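Local structure of predicted acyltransferase with acyl-CoA N-acyltransferase domain (Escherichia coli, 4RS2) at residues 136-141 and 157-161; 144-150 and 170-176; 90-95 and 105-109. The protein binds coenzyme A, probably as a GNAT-family N-acetyltransferase, and on overexpression suppresses silencing of target RNAs by small RNAs. All coordinates share one frame. Residue numbers count along the deposited sequence, not the author numbering.

Contact 1: 136-141 and 157-161; sequences FGFELA and FQVHR
How a short edge strand satisfies its polar groups is illustrated where 136-141 meets strand 157-161 in the mixed sheet of the GNAT fold. Residues 136-138 approach across H160; E139 to A141 then pair with 157-159. At G137 the backbone angles (phi 98°) alone call for glycine, and a CB would also clash with H160 NE2; it is the C-prime residue of the Schellman motif that ends helix 130-133, F138 N reaching Y133 O. E139 and V159 form the antiparallel hydrogen-bonded pair (E139 N to V159 O 2.7 Å, V159 N to E139 O 2.8 Å), L140 and Q158 the non-hydrogen-bonded one, and A141 N donates to F157 O at 2.9 Å. Water links F138 O to Q158 OE1, 2.8 Å from each, while Q158 NE2 donates to A156 O. E139 OE1 takes three partners: R161 NH2 in a salt bridge (3.2 Å), H144 NE2, and a second water (3.0 Å) that accepts from R161 N (2.8 Å) and NE (3.0 Å). R161 NH1 turns to D164 O. With chi1 at t, H160 lays CB 3.7 Å above the F138 ring centroid (CH-pi) and points its ring edge at that face, T-shaped; ND1 donates to R161 O (2.8 Å). Within the sheet, strand 157-161 lies between strands 139-140 and 123-127, while F136, part of the coenzyme A pocket, and H160 pack against helix 104-118.

Contact 2: 144-150 and 170-176; sequences HDLRCRW and VTGLVEY
At the apolar centre of this short parallel ladder, on the margin of the mixed GNAT sheet, L146 (chi1 m, chi2 t) sets CD2 3.9 Å from V174 CG2 and 4.4 Å from V170 CG1; both L146 and V170 also touch W87 of strand 87-95. Toward the C-terminal end, W150 CH2 meets Y176 CD1 at 3.8 Å, the rings oblique at 51°. The segments run 23° apart. Along the backbone, L146 pairs with G172 (CA-CA 4.9 Å) and R147 with L173 (5.1 Å), through G172 N to D145 O, 2.8 Å; R147 N to G172 O, 3.1 Å; and V174 N to R147 O, 2.8 Å. R147 thus bonds to both neighbours of L173, whose strand also pairs antiparallel with strand 69-80. Phi of 109° at G172 calls for glycine. On the face carrying R147 and L173, L173 CD1 lies over the guanidinium, 3.8 Å from R147 NH1. One water lies 2.7 Å from both H144 O and V170 O; another accepts from R149 N at 2.8 Å while donating to V174 O at 2.7 Å.

Contact 3: 90-95 and 105-109; sequences MAPLAV and ARQLV. With COA (coenzyme A), chain C.
Strand 90-95 and helix 105-109 pack through three side chains, M90, L93 and V95, set against A105, L108 and V109, a compact example of helix-on-sheet fitting. The segment axes approach to 9.1 Å and run obliquely antiparallel, at 143°. M90, L93 and V95 direct their CA-to-CB bonds at the helix. Between them A91 (phi 172°) and P92, joined by a cis peptide, both hydrogen-bond through the backbone to A74, interrupting the regular alternation, consistent with the beta bulge known in this strand of GNAT enzymes. L93 (chi1 t, chi2 p) is the central bump: it enters the hollow bounded by A105, L108 and V109, with CD2 3.9 Å from V109 CG2 and 4.2 Å from A105 CB, and CD1 4.5 Å from L108 CB. M90, extended through chi1 and chi2, lays SD 4.0 Å from V109 CG1. The small A105 lets V95 come close, its CG2 4.0 Å from A105 CB. Beyond V95 lies coenzyme A: V95 N donates to the pantetheine carbonyl O9P (2.9 Å), R106 N to the pyrophosphate oxygen O2A (2.9 Å), and R106 NE and NH2 to O7A and O8A of the 3'-phosphate (2.9 Å each). The segments belong to the first two elements of the beta-alpha-beta unit 87-95, 104-118, 123-127, and R100 to A105 match the R-x-x-G-x-A signature of the GNAT pyrophosphate-binding site.

One sheet connects a cofactor site to a distant margin. Contact 3 holds coenzyme A directly. Contact 1, centred about 14 Å away, adjoins it through F136 CE1 against R106 CA (3.7 Å) and F138 CZ against M90 CE (3.7 Å), and the F136 side chain comes within about 4 Å of the cofactor. The centre of contact 2 lies about 12 Å from that of contact 1; the two are joined by a probable hydrogen bond from L146 N to A141 O (3.1 Å), and their segments alternate along the chain. Contacts 2 and 3 do not touch: their centres are about 22 Å apart, and the Y176 side chain stops about 13 Å from coenzyme A.

Contact 1: 136-141 and 157-161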
loop_
_atom_site.group_PDB
_atom_site.type_symbol
_atom_site.label_atom_id
_atom_site.label_comp_id
_atom_site.label_asym_id
_atom_site.label_seq_id
_atom_site.Cartn_x
_atom_site.Cartn_y
_atom_site.Cartn_z
ATOM N N PHE A 136 -9.548 7.776 -0.434
ATOM C CA PHE A 136 -8.323 8.189 0.224
ATOM C C PHE A 136 -7.573 9.239 -0.610
ATOM O O PHE A 136 -6.428 9.547 -0.339
ATOM C CB PHE A 136 -7.436 6.984 0.479
ATOM C CG PHE A 136 -8.151 5.792 1.089
ATOM C CD1 PHE A 136 -9.055 5.953 2.148
ATOM C CD2 PHE A 136 -7.878 4.512 0.658
ATOM C CE1 PHE A 136 -9.694 4.867 2.721
ATOM C CE2 PHE A 136 -8.521 3.416 1.219
ATOM C CZ PHE A 136 -9.429 3.601 2.267
ATOM N N GLY A 137 -8.214 9.744 -1.643
ATOM C CA GLY A 137 -7.593 10.783 -2.436
ATOM C C GLY A 137 -6.916 10.358 -3.704
ATOM O O GLY A 137 -6.435 11.189 -4.437
ATOM N N PHE A 138 -6.957 9.081 -4.024
ATOM C CA PHE A 138 -6.342 8.615 -5.251
ATOM C C PHE A 138 -7.156 9.024 -6.464
ATOM O O PHE A 138 -8.402 9.049 -6.421
ATOM C CB PHE A 138 -6.180 7.084 -5.232
ATOM C CG PHE A 138 -5.022 6.604 -4.407
ATOM C CD1 PHE A 138 -5.134 6.506 -3.038
ATOM C CD2 PHE A 138 -3.812 6.295 -4.998
ATOM C CE1 PHE A 138 -4.078 6.098 -2.264
ATOM C CE2 PHE A 138 -2.752 5.904 -4.232
ATOM C CZ PHE A 138 -2.873 5.826 -2.846
ATOM N N GLU A 139 -6.458 9.348 -7.544
ATOM C CA GLU A 139 -7.096 9.725 -8.799
ATOM C C GLU A 139 -6.741 8.702 -9.865
ATOM O O GLU A 139 -5.752 7.988 -9.731
ATOM C CB GLU A 139 -6.561 11.084 -9.231
ATOM C CG GLU A 139 -6.970 12.219 -8.331
ATOM C CD GLU A 139 -6.126 13.444 -8.545
ATOM O OE1 GLU A 139 -4.944 13.317 -9.003
ATOM O OE2 GLU A 139 -6.634 14.531 -8.236
ATOM N N LEU A 140 -7.531 8.635 -10.932
ATOM C CA LEU A 140 -7.234 7.687 -12.026
ATOM C C LEU A 140 -5.942 8.099 -12.714
ATOM O O LEU A 140 -5.783 9.235 -13.151
ATOM C CB LEU A 140 -8.370 7.623 -13.047
ATOM C CG LEU A 140 -9.485 6.679 -12.704
ATOM C CD1 LEU A 140 -10.578 6.856 -13.754
ATOM C CD2 LEU A 140 -8.950 5.254 -12.709
ATOM N N ALA A 141 -4.991 7.178 -12.787
ATOM C CA ALA A 141 -3.704 7.475 -13.363
ATOM C C ALA A 141 -3.808 7.845 -14.850
ATOM O O ALA A 141 -3.049 8.687 -15.327
ATOM C CB ALA A 141 -2.783 6.293 -13.176
ATOM N N PHE A 157 -5.773 1.508 -12.182
ATOM C CA PHE A 157 -4.470 2.096 -11.848
ATOM C C PHE A 157 -4.657 3.533 -11.435
ATOM O O PHE A 157 -5.292 4.320 -12.155
ATOM C CB PHE A 157 -3.460 1.976 -12.976
ATOM C CG PHE A 157 -2.065 2.339 -12.581
ATOM C CD1 PHE A 157 -1.469 1.754 -11.475
ATOM C CD2 PHE A 157 -1.307 3.229 -13.324
ATOM C CE1 PHE A 157 -0.193 2.048 -11.121
ATOM C CE2 PHE A 157 0.005 3.520 -12.955
ATOM C CZ PHE A 157 0.553 2.931 -11.846
ATOM N N GLN A 158 -4.176 3.853 -10.234
ATOM C CA GLN A 158 -4.430 5.164 -9.620
ATOM C C GLN A 158 -3.195 5.794 -8.997
ATOM O O GLN A 158 -2.189 5.139 -8.757
ATOM C CB GLN A 158 -5.511 4.990 -8.532
ATOM C CG GLN A 158 -6.884 4.569 -9.095
ATOM C CD GLN A 158 -7.812 3.982 -8.064
ATOM O OE1 GLN A 158 -8.459 4.688 -7.312
ATOM N NE2 GLN A 158 -7.879 2.659 -8.038
ATOM N N VAL A 159 -3.295 7.098 -8.746
ATOM C CA VAL A 159 -2.170 7.853 -8.233
ATOM C C VAL A 159 -2.631 8.892 -7.212
ATOM O O VAL A 159 -3.741 9.449 -7.301
ATOM C CB VAL A 159 -1.418 8.543 -9.389
ATOM C CG1 VAL A 159 -2.304 9.570 -10.078
ATOM C CG2 VAL A 159 -0.112 9.141 -8.904
ATOM N N HIS A 160 -1.774 9.109 -6.220
ATOM C CA HIS A 160 -1.979 10.115 -5.182
ATOM C C HIS A 160 -0.686 10.919 -5.081
ATOM O O HIS A 160 0.330 10.402 -4.669
ATOM C CB HIS A 160 -2.284 9.461 -3.826
ATOM C CG HIS A 160 -2.875 10.394 -2.804
ATOM N ND1 HIS A 160 -2.311 11.604 -2.460
ATOM C CD2 HIS A 160 -3.989 10.272 -2.033
ATOM C CE1 HIS A 160 -3.071 12.205 -1.550
ATOM N NE2 HIS A 160 -4.078 11.405 -1.257
ATOM N N ARG A 161 -0.734 12.194 -5.441
ATOM C CA ARG A 161 0.436 13.038 -5.336
ATOM C C ARG A 161 0.698 13.322 -3.870
ATOM O O ARG A 161 -0.242 13.378 -3.072
ATOM C CB ARG A 161 0.175 14.366 -6.045
ATOM C CG ARG A 161 -0.786 15.306 -5.343
ATOM C CD ARG A 161 -1.148 16.436 -6.283
ATOM N NE ARG A 161 -2.094 15.963 -7.286
ATOM C CZ ARG A 161 -2.666 16.731 -8.215
ATOM N NH1 ARG A 161 -2.323 18.033 -8.331
ATOM N NH2 ARG A 161 -3.559 16.187 -9.063
HETATM O O HOH W 1 -9.605 7.099 -8.097
HETATM O O HOH W 2 -3.114 13.233 -6.593
#

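Contact 2: 144-150 and 170-176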
loop_
_atom_site.group_PDB
_atom_site.type_symbol
_atom_site.label_atom_id
_atom_site.label_comp_id
_atom_site.label_asym_id
_atom_site.label_seq_id
_atom_site.Cartn_x
_atom_site.Cartn_y
_atom_site.Cartn_z
ATOM N N HIS A 144 -3.841 11.395 -15.905
ATOM C CA HIS A 144 -2.547 12.073 -15.832
ATOM C C HIS A 144 -1.564 11.430 -16.784
ATOM O O HIS A 144 -0.356 11.663 -16.691
ATOM C CB HIS A 144 -1.993 11.983 -14.416
ATOM C CG HIS A 144 -2.811 12.695 -13.390
ATOM N ND1 HIS A 144 -2.575 14.001 -13.020
ATOM C CD2 HIS A 144 -3.856 12.276 -12.644
ATOM C CE1 HIS A 144 -3.424 14.343 -12.068
ATOM N NE2 HIS A 144 -4.223 13.324 -11.837
ATOM N N ASP A 145 -2.057 10.627 -17.736
ATOM C CA ASP A 145 -1.180 9.952 -18.709
ATOM C C ASP A 145 -0.111 9.073 -18.054
ATOM O O ASP A 145 1.048 9.076 -18.460
ATOM C CB ASP A 145 -0.555 10.945 -19.717
ATOM C CG ASP A 145 -1.562 11.398 -20.784
ATOM O OD1 ASP A 145 -2.750 11.008 -20.684
ATOM O OD2 ASP A 145 -1.180 12.168 -21.700
ATOM N N LEU A 146 -0.536 8.335 -17.029
ATOM C CA LEU A 146 0.292 7.351 -16.338
ATOM C C LEU A 146 -0.357 5.977 -16.457
ATOM O O LEU A 146 -1.585 5.845 -16.331
ATOM C CB LEU A 146 0.446 7.742 -14.891
ATOM C CG LEU A 146 1.249 9.013 -14.632
ATOM C CD1 LEU A 146 0.955 9.531 -13.231
ATOM C CD2 LEU A 146 2.740 8.729 -14.817
ATOM N N ARG A 147 0.444 4.951 -16.726
ATOM C CA ARG A 147 -0.061 3.603 -16.869
ATOM C C ARG A 147 0.925 2.642 -16.237
ATOM O O ARG A 147 2.083 2.987 -16.015
ATOM C CB ARG A 147 -0.220 3.231 -18.337
ATOM C CG ARG A 147 1.094 3.196 -19.108
ATOM C CD ARG A 147 0.892 3.000 -20.611
ATOM N NE ARG A 147 2.170 2.828 -21.305
ATOM C CZ ARG A 147 2.823 1.671 -21.415
ATOM N NH1 ARG A 147 2.316 0.559 -20.907
ATOM N NH2 ARG A 147 3.980 1.623 -22.055
ATOM N N CYS A 148 0.435 1.449 -15.901
ATOM C CA CYS A 148 1.278 0.357 -15.421
ATOM C C CYS A 148 1.417 -0.628 -16.581
ATOM O O CYS A 148 0.866 -0.403 -17.639
ATOM C CB CYS A 148 0.727 -0.313 -14.175
ATOM S SG CYS A 148 -0.793 -1.250 -14.390
ATOM N N ARG A 149 2.163 -1.708 -16.386
ATOM C CA ARG A 149 2.478 -2.611 -17.515
ATOM C C ARG A 149 1.464 -3.685 -17.811
ATOM O O ARG A 149 1.586 -4.365 -18.831
ATOM C CB ARG A 149 3.831 -3.308 -17.267
ATOM C CG ARG A 149 3.844 -4.331 -16.151
ATOM C CD ARG A 149 5.106 -5.196 -16.180
ATOM N NE ARG A 149 4.983 -6.246 -17.191
ATOM C CZ ARG A 149 5.926 -7.138 -17.478
ATOM N NH1 ARG A 149 7.094 -7.110 -16.850
ATOM N NH2 ARG A 149 5.703 -8.053 -18.416
ATOM N N TRP A 150 0.450 -3.827 -16.966
ATOM C CA TRP A 150 -0.468 -4.961 -17.059
ATOM C C TRP A 150 -1.723 -4.634 -17.793
ATOM O O TRP A 150 -2.182 -3.493 -17.753
ATOM C CB TRP A 150 -0.794 -5.504 -15.675
ATOM C CG TRP A 150 0.459 -5.927 -14.968
ATOM C CD1 TRP A 150 1.255 -6.961 -15.294
ATOM C CD2 TRP A 150 1.038 -5.313 -13.826
ATOM N NE1 TRP A 150 2.320 -7.034 -14.434
ATOM C CE2 TRP A 150 2.201 -6.030 -13.516
ATOM C CE3 TRP A 150 0.702 -4.210 -13.059
ATOM C CZ2 TRP A 150 3.022 -5.691 -12.440
ATOM C CZ3 TRP A 150 1.516 -3.876 -11.998
ATOM C CH2 TRP A 150 2.679 -4.613 -11.716
ATOM N N VAL A 170 5.023 14.575 -15.639
ATOM C CA VAL A 170 5.475 13.211 -15.404
ATOM C C VAL A 170 4.424 12.301 -16.016
ATOM O O VAL A 170 3.295 12.269 -15.535
ATOM C CB VAL A 170 5.619 12.881 -13.910
ATOM C CG1 VAL A 170 6.064 11.437 -13.756
ATOM C CG2 VAL A 170 6.590 13.836 -13.195
ATOM N N THR A 171 4.812 11.578 -17.067
ATOM C CA THR A 171 3.882 10.716 -17.811
ATOM C C THR A 171 4.571 9.435 -18.222
ATOM O O THR A 171 5.814 9.327 -18.166
ATOM C CB THR A 171 3.388 11.413 -19.099
ATOM O OG1 THR A 171 4.510 11.652 -19.972
ATOM C CG2 THR A 171 2.708 12.693 -18.789
ATOM N N GLY A 172 3.764 8.460 -18.630
ATOM C CA GLY A 172 4.275 7.228 -19.187
ATOM C C GLY A 172 4.125 5.996 -18.324
ATOM O O GLY A 172 3.252 5.925 -17.467
ATOM N N LEU A 173 5.015 5.041 -18.554
ATOM C CA LEU A 173 4.972 3.765 -17.883
ATOM C C LEU A 173 5.599 3.801 -16.508
ATOM O O LEU A 173 6.794 4.127 -16.344
ATOM C CB LEU A 173 5.657 2.695 -18.734
ATOM C CG LEU A 173 5.802 1.331 -18.068
ATOM C CD1 LEU A 173 4.460 0.665 -17.825
ATOM C CD2 LEU A 173 6.658 0.482 -18.975
ATOM N N VAL A 174 4.785 3.436 -15.511
ATOM C CA VAL A 174 5.212 3.335 -14.141
ATOM C C VAL A 174 5.528 1.863 -13.937
ATOM O O VAL A 174 4.645 1.016 -14.047
ATOM C CB VAL A 174 4.101 3.780 -13.169
ATOM C CG1 VAL A 174 4.548 3.567 -11.737
ATOM C CG2 VAL A 174 3.669 5.217 -13.466
ATOM N N GLU A 175 6.788 1.555 -13.631
ATOM C CA GLU A 175 7.231 0.185 -13.455
ATOM C C GLU A 175 7.431 -0.197 -11.997
ATOM O O GLU A 175 8.153 0.482 -11.254
ATOM C CB GLU A 175 8.535 -0.023 -14.216
ATOM C CG GLU A 175 8.353 -0.247 -15.716
ATOM C CD GLU A 175 8.323 -1.708 -16.102
ATOM O OE1 GLU A 175 7.492 -2.481 -15.602
ATOM O OE2 GLU A 175 9.153 -2.082 -16.925
ATOM N N TYR A 176 6.781 -1.293 -11.604
ATOM C CA TYR A 176 6.940 -1.855 -10.263
ATOM C C TYR A 176 8.139 -2.816 -10.334
ATOM O O TYR A 176 8.648 -3.156 -11.403
ATOM C CB TYR A 176 5.718 -2.659 -9.844
ATOM C CG TYR A 176 4.460 -1.916 -9.452
ATOM C CD1 TYR A 176 3.699 -1.242 -10.395
ATOM C CD2 TYR A 176 3.958 -2.001 -8.168
ATOM C CE1 TYR A 176 2.514 -0.592 -10.036
ATOM C CE2 TYR A 176 2.785 -1.366 -7.799
ATOM C CZ TYR A 176 2.063 -0.663 -8.738
ATOM O OH TYR A 176 0.882 -0.055 -8.440
HETATM O O HOH W 3 0.990 13.699 -15.533
HETATM O O HOH W 4 3.797 -1.559 -14.079
#

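Contact 3: 90-95 and 105-109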
loop_
_atom_site.group_PDB
_atom_site.type_symbol
_atom_site.label_atom_id
_atom_site.label_comp_id
_atom_site.label_asym_id
_atom_site.label_seq_id
_atom_site.Cartn_x
_atom_site.Cartn_y
_atom_site.Cartn_z
ATOM N N MET A 90 1.761 1.345 -3.677
ATOM C CA MET A 90 1.162 0.822 -2.460
ATOM C C MET A 90 0.499 -0.524 -2.716
ATOM O O MET A 90 -0.334 -0.635 -3.601
ATOM C CB MET A 90 0.119 1.826 -1.954
ATOM C CG MET A 90 -0.513 1.460 -0.642
ATOM S SD MET A 90 -1.540 2.799 -0.010
ATOM C CE MET A 90 -2.984 2.611 -1.020
ATOM N N ALA A 91 0.897 -1.545 -1.961
ATOM C CA ALA A 91 0.358 -2.892 -2.062
ATOM C C ALA A 91 1.180 -3.795 -1.193
ATOM O O ALA A 91 2.397 -3.642 -1.132
ATOM C CB ALA A 91 0.429 -3.424 -3.501
ATOM N N PRO A 92 0.551 -4.711 -0.470
ATOM C CA PRO A 92 -0.887 -4.881 -0.316
ATOM C C PRO A 92 -1.423 -4.012 0.801
ATOM O O PRO A 92 -0.669 -3.267 1.436
ATOM C CB PRO A 92 -1.024 -6.346 0.106
ATOM C CG PRO A 92 0.217 -6.653 0.826
ATOM C CD PRO A 92 1.292 -5.729 0.310
ATOM N N LEU A 93 -2.747 -4.072 0.976
ATOM C CA LEU A 93 -3.473 -3.384 2.019
ATOM C C LEU A 93 -4.455 -4.373 2.575
ATOM O O LEU A 93 -5.296 -4.904 1.844
ATOM C CB LEU A 93 -4.221 -2.168 1.468
ATOM C CG LEU A 93 -5.159 -1.464 2.452
ATOM C CD1 LEU A 93 -4.352 -0.900 3.597
ATOM C CD2 LEU A 93 -5.962 -0.363 1.749
ATOM N N ALA A 94 -4.370 -4.637 3.870
ATOM C CA ALA A 94 -5.226 -5.628 4.482
ATOM C C ALA A 94 -5.582 -5.312 5.910
ATOM O O ALA A 94 -4.751 -4.832 6.665
ATOM C CB ALA A 94 -4.568 -6.990 4.417
ATOM N N VAL A 95 -6.837 -5.585 6.241
ATOM C CA VAL A 95 -7.283 -5.513 7.625
ATOM C C VAL A 95 -7.961 -6.838 7.970
ATOM O O VAL A 95 -8.773 -7.365 7.186
ATOM C CB VAL A 95 -8.225 -4.320 7.834
ATOM C CG1 VAL A 95 -8.868 -4.373 9.208
ATOM C CG2 VAL A 95 -7.487 -3.011 7.598
ATOM N N ALA A 105 -8.085 0.738 7.637
ATOM C CA ALA A 105 -7.452 0.860 6.318
ATOM C C ALA A 105 -7.250 2.331 5.989
ATOM O O ALA A 105 -6.176 2.725 5.550
ATOM C CB ALA A 105 -8.256 0.186 5.245
ATOM N N ARG A 106 -8.281 3.138 6.215
ATOM C CA ARG A 106 -8.154 4.569 6.036
ATOM C C ARG A 106 -6.959 5.130 6.790
ATOM O O ARG A 106 -6.165 5.896 6.240
ATOM C CB ARG A 106 -9.422 5.287 6.482
ATOM C CG ARG A 106 -9.352 6.801 6.365
ATOM C CD ARG A 106 -10.728 7.408 6.612
ATOM N NE ARG A 106 -11.621 7.318 5.467
ATOM C CZ ARG A 106 -11.562 8.134 4.424
ATOM N NH1 ARG A 106 -10.652 9.097 4.372
ATOM N NH2 ARG A 106 -12.403 8.004 3.421
ATOM N N GLN A 107 -6.840 4.759 8.061
ATOM C CA GLN A 107 -5.712 5.213 8.886
ATOM C C GLN A 107 -4.356 4.729 8.383
ATOM O O GLN A 107 -3.396 5.483 8.403
ATOM C CB GLN A 107 -5.917 4.783 10.329
ATOM C CG GLN A 107 -7.086 5.500 10.974
ATOM C CD GLN A 107 -7.559 4.889 12.288
ATOM O OE1 GLN A 107 -7.360 3.699 12.567
ATOM N NE2 GLN A 107 -8.240 5.700 13.081
ATOM N N LEU A 108 -4.267 3.466 7.988
ATOM C CA LEU A 108 -3.004 2.941 7.489
ATOM C C LEU A 108 -2.557 3.667 6.222
ATOM O O LEU A 108 -1.378 4.030 6.061
ATOM C CB LEU A 108 -3.165 1.451 7.190
ATOM C CG LEU A 108 -3.179 0.515 8.390
ATOM C CD1 LEU A 108 -3.722 -0.841 8.026
ATOM C CD2 LEU A 108 -1.768 0.381 8.908
ATOM N N VAL A 109 -3.490 3.897 5.324
ATOM C CA VAL A 109 -3.138 4.605 4.106
ATOM C C VAL A 109 -2.747 6.056 4.425
ATOM O O VAL A 109 -1.736 6.579 3.920
ATOM C CB VAL A 109 -4.308 4.557 3.097
ATOM C CG1 VAL A 109 -4.004 5.389 1.845
ATOM C CG2 VAL A 109 -4.590 3.111 2.734
HETATM N N1A COA C . -15.053 -1.317 -1.630
HETATM C C2A COA C . -15.252 0.015 -1.486
HETATM N N3A COA C . -15.054 0.659 -0.322
HETATM C C4A COA C . -14.605 -0.034 0.761
HETATM C C5A COA C . -14.368 -1.468 0.679
HETATM C C6A COA C . -14.612 -2.099 -0.618
HETATM N N6A COA C . -14.386 -3.427 -0.740
HETATM N N7A COA C . -13.956 -1.878 1.887
HETATM C C8A COA C . -13.927 -0.788 2.683
HETATM N N9A COA C . -14.344 0.287 2.028
HETATM C C1B COA C . -14.416 1.654 2.548
HETATM C C2B COA C . -15.148 1.817 3.866
HETATM O O2B COA C . -16.573 1.788 3.703
HETATM C C3B COA C . -14.605 3.141 4.327
HETATM O O3B COA C . -15.244 4.203 3.608
HETATM P P3B COA C . -15.135 5.752 4.072
HETATM O O7A COA C . -14.056 5.856 5.130
HETATM O O8A COA C . -14.893 6.547 2.849
HETATM O O9A COA C . -16.492 6.033 4.620
HETATM C C4B COA C . -13.147 3.081 3.873
HETATM O O4B COA C . -13.077 2.068 2.858
HETATM C C5B COA C . -12.188 2.748 4.997
HETATM O O5B COA C . -12.655 1.593 5.702
HETATM P P1A COA C . -11.839 0.875 6.885
HETATM O O1A COA C . -12.776 0.488 7.990
HETATM O O2A COA C . -10.616 1.707 7.135
HETATM O O3A COA C . -11.332 -0.482 6.160
HETATM P P2A COA C . -11.907 -1.975 6.266
HETATM O O4A COA C . -11.778 -2.522 7.627
HETATM O O5A COA C . -13.297 -2.068 5.665
HETATM O O6A COA C . -10.819 -2.716 5.340
HETATM C CBP COA C . -9.964 -3.733 3.315
HETATM C CCP COA C . -10.868 -2.672 3.913
HETATM C CDP COA C . -10.060 -3.715 1.795
HETATM C CEP COA C . -8.550 -3.381 3.742
HETATM C CAP COA C . -10.408 -5.094 3.888
HETATM O OAP COA C . -11.777 -5.385 3.526
HETATM C C9P COA C . -9.529 -6.254 3.491
HETATM O O9P COA C . -8.459 -6.501 4.073
HETATM N N8P COA C . -10.016 -7.032 2.525
HETATM C C7P COA C . -9.330 -8.241 2.106
HETATM C C6P COA C . -8.251 -7.912 1.099
HETATM C C5P COA C . -8.894 -7.424 -0.176
HETATM O O5P COA C . -8.911 -6.239 -0.455
HETATM N N4P COA C . -9.416 -8.356 -0.961
HETATM C C3P COA C . -9.952 -8.060 -2.277
HETATM C C2P COA C . -9.348 -9.006 -3.316
HETATM S S1P COA C . -8.984 -8.122 -4.855
#